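Local structure of inorganic pyrophosphatase (Shewanella sp. AS-11, 6LL8) at residues 64-77 with 87-101. The protein probably hydrolyses diphosphate to two phosphates with the help of bound divalent metal ions, as a type II (DHH-family) inorganic pyrophosphatase. Numbering follows the deposited sequence.
With MG (magnesium ion), chain D; CA (calcium ion), chain H; MG (magnesium ion), chain C; 2PN (imidodiphosphoric acid), chain I.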
loop_
_atom_site.group_PDB
_atom_site.type_symbol
_atom_site.label_atom_id
_atom_site.label_comp_id
_atom_site.label_asym_id
_atom_site.label_seq_id
_atom_site.Cartn_x
_atom_site.Cartn_y
_atom_site.Cartn_z
ATOM N N TYR A 64 18.755 -8.331 2.170
ATOM C CA TYR A 64 19.041 -8.195 0.733
ATOM C C TYR A 64 20.433 -7.633 0.478
ATOM O O TYR A 64 20.769 -7.357 -0.674
ATOM C CB TYR A 64 18.009 -7.284 0.053
ATOM C CG TYR A 64 16.642 -7.896 0.061
ATOM C CD1 TYR A 64 15.862 -7.820 1.189
ATOM C CD2 TYR A 64 16.135 -8.579 -1.035
ATOM C CE1 TYR A 64 14.613 -8.386 1.238
ATOM C CE2 TYR A 64 14.873 -9.144 -1.001
ATOM C CZ TYR A 64 14.098 -9.035 0.130
ATOM O OH TYR A 64 12.856 -9.605 0.175
ATOM N N ALA A 65 21.291 -7.541 1.488
ATOM C CA ALA A 65 22.661 -7.073 1.241
ATOM C C ALA A 65 23.295 -7.927 0.142
ATOM O O ALA A 65 23.184 -9.173 0.174
ATOM C CB ALA A 65 23.494 -7.155 2.483
ATOM N N GLY A 66 23.988 -7.289 -0.798
ATOM C CA GLY A 66 24.684 -7.989 -1.878
ATOM C C GLY A 66 23.787 -8.375 -3.040
ATOM O O GLY A 66 24.298 -8.906 -4.023
ATOM N N GLU A 67 22.490 -8.180 -2.915
ATOM C CA GLU A 67 21.517 -8.555 -3.953
ATOM C C GLU A 67 21.213 -7.376 -4.850
ATOM O O GLU A 67 21.466 -6.226 -4.467
ATOM C CB GLU A 67 20.219 -9.041 -3.318
ATOM C CG GLU A 67 20.381 -10.197 -2.347
ATOM C CD GLU A 67 20.840 -11.516 -2.941
ATOM O OE1 GLU A 67 20.840 -11.679 -4.165
ATOM O OE2 GLU A 67 21.167 -12.409 -2.162
ATOM N N GLU A 68 20.629 -7.669 -6.005
ATOM C CA GLU A 68 19.975 -6.665 -6.861
ATOM C C GLU A 68 18.486 -6.718 -6.539
ATOM O O GLU A 68 17.893 -7.793 -6.487
ATOM C CB GLU A 68 20.219 -6.944 -8.332
ATOM C CG GLU A 68 21.650 -6.669 -8.761
ATOM C CD GLU A 68 21.921 -7.107 -10.187
ATOM O OE1 GLU A 68 21.651 -8.267 -10.467
ATOM O OE2 GLU A 68 22.493 -6.318 -10.941
ATOM N N VAL A 69 17.909 -5.542 -6.362
ATOM C CA VAL A 69 16.525 -5.400 -5.901
ATOM C C VAL A 69 15.764 -4.483 -6.835
ATOM O O VAL A 69 16.212 -3.380 -7.159
ATOM C CB VAL A 69 16.464 -4.882 -4.467
ATOM C CG1 VAL A 69 15.046 -4.716 -3.993
ATOM C CG2 VAL A 69 17.213 -5.793 -3.531
ATOM N N TYR A 70 14.573 -4.926 -7.221
ATOM C CA TYR A 70 13.596 -4.102 -7.962
ATOM C C TYR A 70 12.497 -3.814 -6.968
ATOM O O TYR A 70 11.750 -4.708 -6.536
ATOM C CB TYR A 70 13.097 -4.812 -9.216
ATOM C CG TYR A 70 12.680 -3.869 -10.307
ATOM C CD1 TYR A 70 11.669 -2.942 -10.120
ATOM C CD2 TYR A 70 13.272 -3.930 -11.558
ATOM C CE1 TYR A 70 11.311 -2.064 -11.127
ATOM C CE2 TYR A 70 12.906 -3.073 -12.592
ATOM C CZ TYR A 70 11.921 -2.121 -12.358
ATOM O OH TYR A 70 11.537 -1.215 -13.311
ATOM N N ILE A 71 12.430 -2.551 -6.553
ATOM C CA ILE A 71 11.487 -2.058 -5.537
ATOM C C ILE A 71 10.126 -1.851 -6.201
ATOM O O ILE A 71 10.039 -1.276 -7.274
ATOM C CB ILE A 71 12.007 -0.753 -4.932
ATOM C CG1 ILE A 71 13.344 -0.938 -4.211
ATOM C CG2 ILE A 71 10.961 -0.075 -4.049
ATOM C CD1 ILE A 71 13.287 -1.651 -2.911
ATOM N N VAL A 72 9.070 -2.238 -5.500
ATOM C CA VAL A 72 7.669 -2.048 -5.938
ATOM C C VAL A 72 6.943 -1.228 -4.880
ATOM O O VAL A 72 7.009 -1.536 -3.694
ATOM C CB VAL A 72 7.002 -3.418 -6.148
ATOM C CG1 VAL A 72 5.572 -3.282 -6.619
ATOM C CG2 VAL A 72 7.790 -4.284 -7.104
ATOM N N ASP A 73 6.170 -0.247 -5.336
ATOM C CA ASP A 73 5.071 0.331 -4.534
ATOM C C ASP A 73 5.562 1.195 -3.371
ATOM O O ASP A 73 4.757 1.452 -2.465
ATOM C CB ASP A 73 4.104 -0.758 -4.095
ATOM C CG ASP A 73 2.781 -0.365 -3.522
ATOM O OD1 ASP A 73 2.113 0.567 -4.062
ATOM O OD2 ASP A 73 2.386 -1.048 -2.566
ATOM N N HIS A 74 6.776 1.708 -3.423
ATOM C CA HIS A 74 7.262 2.776 -2.531
ATOM C C HIS A 74 8.611 3.272 -3.027
ATOM O O HIS A 74 9.229 2.598 -3.852
ATOM C CB HIS A 74 7.383 2.286 -1.083
ATOM C CG HIS A 74 8.548 1.414 -0.857
ATOM N ND1 HIS A 74 9.729 1.909 -0.321
ATOM C CD2 HIS A 74 8.694 0.099 -1.090
ATOM C CE1 HIS A 74 10.559 0.865 -0.269
ATOM N NE2 HIS A 74 9.980 -0.259 -0.695
ATOM N N SER A 75 9.115 4.349 -2.424
ATOM C CA SER A 75 10.516 4.733 -2.621
ATOM C C SER A 75 11.126 5.290 -1.336
ATOM O O SER A 75 11.887 6.269 -1.388
ATOM C CB SER A 75 10.696 5.649 -3.795
ATOM O OG SER A 75 9.937 6.845 -3.676
ATOM N N GLU A 76 10.841 4.630 -0.213
ATOM C CA GLU A 76 11.192 5.126 1.130
ATOM C C GLU A 76 12.174 4.213 1.845
ATOM O O GLU A 76 11.966 3.001 1.901
ATOM C CB GLU A 76 9.939 5.161 2.019
ATOM C CG GLU A 76 8.806 6.014 1.494
ATOM C CD GLU A 76 9.043 7.507 1.438
ATOM O OE1 GLU A 76 9.792 8.036 2.254
ATOM O OE2 GLU A 76 8.469 8.128 0.541
ATOM N N ILE A 77 13.158 4.814 2.521
ATOM C CA ILE A 77 14.032 4.045 3.421
ATOM C C ILE A 77 13.193 3.306 4.454
ATOM O O ILE A 77 13.452 2.128 4.718
ATOM C CB ILE A 77 15.075 4.950 4.082
ATOM C CG1 ILE A 77 16.077 5.414 3.036
ATOM C CG2 ILE A 77 15.787 4.284 5.248
ATOM C CD1 ILE A 77 17.022 6.493 3.557
ATOM N N ALA A 87 22.476 -3.314 -0.675
ATOM C CA ALA A 87 21.981 -3.927 -1.927
ATOM C C ALA A 87 22.203 -2.953 -3.067
ATOM O O ALA A 87 22.570 -1.788 -2.829
ATOM C CB ALA A 87 20.522 -4.272 -1.792
ATOM N N THR A 88 21.906 -3.382 -4.274
ATOM C CA THR A 88 21.893 -2.501 -5.433
ATOM C C THR A 88 20.447 -2.448 -5.916
ATOM O O THR A 88 19.887 -3.461 -6.347
ATOM C CB THR A 88 22.813 -3.000 -6.534
ATOM O OG1 THR A 88 24.148 -3.060 -6.025
ATOM C CG2 THR A 88 22.757 -2.106 -7.749
ATOM N N ILE A 89 19.870 -1.251 -5.865
ATOM C CA ILE A 89 18.509 -1.055 -6.414
ATOM C C ILE A 89 18.642 -0.908 -7.921
ATOM O O ILE A 89 19.263 0.073 -8.401
ATOM C CB ILE A 89 17.813 0.155 -5.781
ATOM C CG1 ILE A 89 17.647 -0.017 -4.277
ATOM C CG2 ILE A 89 16.472 0.398 -6.450
ATOM C CD1 ILE A 89 17.275 1.231 -3.529
ATOM N N VAL A 90 18.102 -1.868 -8.662
ATOM C CA VAL A 90 18.137 -1.847 -10.120
ATOM C C VAL A 90 16.892 -1.203 -10.706
ATOM O O VAL A 90 16.901 -0.800 -11.869
ATOM C CB VAL A 90 18.397 -3.231 -10.721
ATOM C CG1 VAL A 90 19.786 -3.717 -10.332
ATOM C CG2 VAL A 90 17.323 -4.248 -10.363
ATOM N N GLY A 91 15.839 -1.088 -9.915
ATOM C CA GLY A 91 14.599 -0.526 -10.433
ATOM C C GLY A 91 13.656 -0.128 -9.338
ATOM O O GLY A 91 13.745 -0.673 -8.225
ATOM N N ILE A 92 12.747 0.781 -9.654
ATOM C CA ILE A 92 11.590 1.138 -8.817
ATOM C C ILE A 92 10.403 1.221 -9.758
ATOM O O ILE A 92 10.476 1.960 -10.759
ATOM C CB ILE A 92 11.760 2.462 -8.074
ATOM C CG1 ILE A 92 13.029 2.436 -7.201
ATOM C CG2 ILE A 92 10.521 2.775 -7.251
ATOM C CD1 ILE A 92 13.355 3.772 -6.575
ATOM N N VAL A 93 9.315 0.553 -9.428
ATOM C CA VAL A 93 8.009 0.755 -10.097
ATOM C C VAL A 93 7.038 1.176 -9.016
ATOM O O VAL A 93 6.891 0.477 -8.004
ATOM C CB VAL A 93 7.551 -0.481 -10.889
ATOM C CG1 VAL A 93 7.472 -1.755 -10.067
ATOM C CG2 VAL A 93 6.236 -0.178 -11.572
ATOM N N ASP A 94 6.385 2.329 -9.194
ATOM C CA ASP A 94 5.641 2.907 -8.062
ATOM C C ASP A 94 4.694 3.979 -8.541
ATOM O O ASP A 94 4.701 4.389 -9.703
ATOM C CB ASP A 94 6.623 3.448 -7.019
ATOM C CG ASP A 94 6.000 3.830 -5.694
ATOM O OD1 ASP A 94 4.914 3.260 -5.365
ATOM O OD2 ASP A 94 6.585 4.661 -4.989
ATOM N N HIS A 95 3.917 4.490 -7.592
ATOM C CA HIS A 95 2.903 5.546 -7.774
ATOM C C HIS A 95 2.804 6.431 -6.526
ATOM O O HIS A 95 1.772 7.045 -6.301
ATOM C CB HIS A 95 1.563 4.932 -8.168
ATOM C CG HIS A 95 0.912 4.036 -7.152
ATOM N ND1 HIS A 95 -0.442 4.095 -6.936
ATOM C CD2 HIS A 95 1.367 3.028 -6.369
ATOM C CE1 HIS A 95 -0.756 3.147 -6.047
ATOM N NE2 HIS A 95 0.308 2.471 -5.674
ATOM N N HIS A 96 3.868 6.484 -5.729
ATOM C CA HIS A 96 3.966 7.352 -4.544
ATOM C C HIS A 96 4.847 8.562 -4.818
ATOM O O HIS A 96 5.546 8.621 -5.845
ATOM C CB HIS A 96 4.528 6.579 -3.338
ATOM C CG HIS A 96 3.577 5.572 -2.786
ATOM N ND1 HIS A 96 3.458 4.277 -3.298
ATOM C CD2 HIS A 96 2.687 5.644 -1.758
ATOM C CE1 HIS A 96 2.515 3.637 -2.604
ATOM N NE2 HIS A 96 2.041 4.440 -1.649
ATOM N N LYS A 97 4.858 9.487 -3.874
ATOM C CA LYS A 97 5.857 10.544 -3.823
ATOM C C LYS A 97 7.251 9.954 -3.915
ATOM O O LYS A 97 7.477 8.775 -3.601
ATOM C CB LYS A 97 5.692 11.309 -2.515
ATOM C CG LYS A 97 6.157 10.583 -1.263
ATOM C CD LYS A 97 5.802 11.373 -0.010
ATOM C CE LYS A 97 6.154 10.692 1.286
ATOM N NZ LYS A 97 7.613 10.542 1.481
ATOM N N LEU A 98 8.190 10.801 -4.301
ATOM C CA LEU A 98 9.599 10.392 -4.337
ATOM C C LEU A 98 10.171 10.485 -2.930
ATOM O O LEU A 98 10.254 11.568 -2.358
ATOM C CB LEU A 98 10.380 11.268 -5.298
ATOM C CG LEU A 98 11.838 10.888 -5.482
ATOM C CD1 LEU A 98 11.979 9.458 -5.992
ATOM C CD2 LEU A 98 12.526 11.856 -6.411
ATOM N N GLY A 99 10.522 9.334 -2.390
ATOM C CA GLY A 99 11.088 9.231 -1.056
ATOM C C GLY A 99 12.581 9.293 -1.057
ATOM O O GLY A 99 13.237 9.685 -2.028
ATOM N N ASP A 100 13.152 8.894 0.085
ATOM C CA ASP A 100 14.578 9.114 0.379
ATOM C C ASP A 100 15.451 7.915 0.038
ATOM O O ASP A 100 16.641 7.963 0.344
ATOM C CB ASP A 100 14.740 9.602 1.804
ATOM C CG ASP A 100 14.200 8.696 2.878
ATOM O OD1 ASP A 100 13.532 7.713 2.570
ATOM O OD2 ASP A 100 14.450 9.074 4.083
ATOM N N LEU A 101 14.942 6.917 -0.693
ATOM C CA LEU A 101 15.867 5.989 -1.335
ATOM C C LEU A 101 16.785 6.750 -2.288
ATOM O O LEU A 101 16.398 7.773 -2.904
ATOM C CB LEU A 101 15.141 4.874 -2.086
ATOM C CG LEU A 101 14.407 3.863 -1.221
ATOM C CD1 LEU A 101 13.703 2.862 -2.102
ATOM C CD2 LEU A 101 15.325 3.178 -0.226
HETATM MG MG MG D . -0.019 0.746 -4.272
HETATM CA CA CA H . 15.525 10.330 -3.321
HETATM MG MG MG C . 0.915 -0.699 -1.258
HETATM P P1 2PN I . -0.599 2.012 -1.417
HETATM O O1 2PN I . 0.586 1.208 -0.890
HETATM O O2 2PN I . -1.921 1.422 -1.004
HETATM O O3 2PN I . -0.496 2.209 -2.918
HETATM N N1 2PN I . -0.488 3.508 -0.742
HETATM P P2 2PN I . -1.348 4.343 0.391
HETATM O O4 2PN I . -0.296 4.826 1.385
HETATM O O5 2PN I . -2.322 3.388 1.048
HETATM O O6 2PN I . -2.033 5.492 -0.309
HETATM O O HOH W 1 24.454 -5.416 -4.535
HETATM O O HOH W 2 8.131 6.752 -5.690
HETATM O O HOH W 3 7.460 6.742 -1.562
#
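E76 OE2 is gripped by K97 NZ, which approaches from above the carboxylate plane (salt bridge, 2.7 Å), and by a water that also joins S75 N and K97 O. Next to it S75 OG accepts a nearly straight bond from G99 N (2.9 Å), and D100 OD1 receives I77 N; these bonds fasten the 95-101 loop to residues 75-77. G99 O and L101 O in that loop bind the calcium ion.

At the C-terminal ends of the two strands lies the active site. D73 bridges two magnesium ions, OD1 taking the one it shares with H95 NE2 (2.2 Å to the metal) and OD2 the other; its carboxylate and the H95 ring are nearly coplanar (18°), with S16 OG hydrogen-bonded to D73 OD2 and V114 O to H95 ND1. D94 OD1 accepts both H95 N and, through its syn lone pair, H96 ND1 (2.7 Å), which fixes the H96 ring with NE2 turned to accept N1 of the imidodiphosphate (2.8 Å).

Back along the parallel strands, a beta bulge shifts the register between V69 and Y70. A chi1 of -152°, somewhat off fully anti, lays the Y70 ring over G91, whose CA sits 3.5 Å from the ring centroid (CH-pi).

Strands 68-72 and 88-94 run between strands 4-7 and 108-111 in the parallel sheet; Y70 OH bonds to E108, and helix 117-128 packs on Y70 and V93.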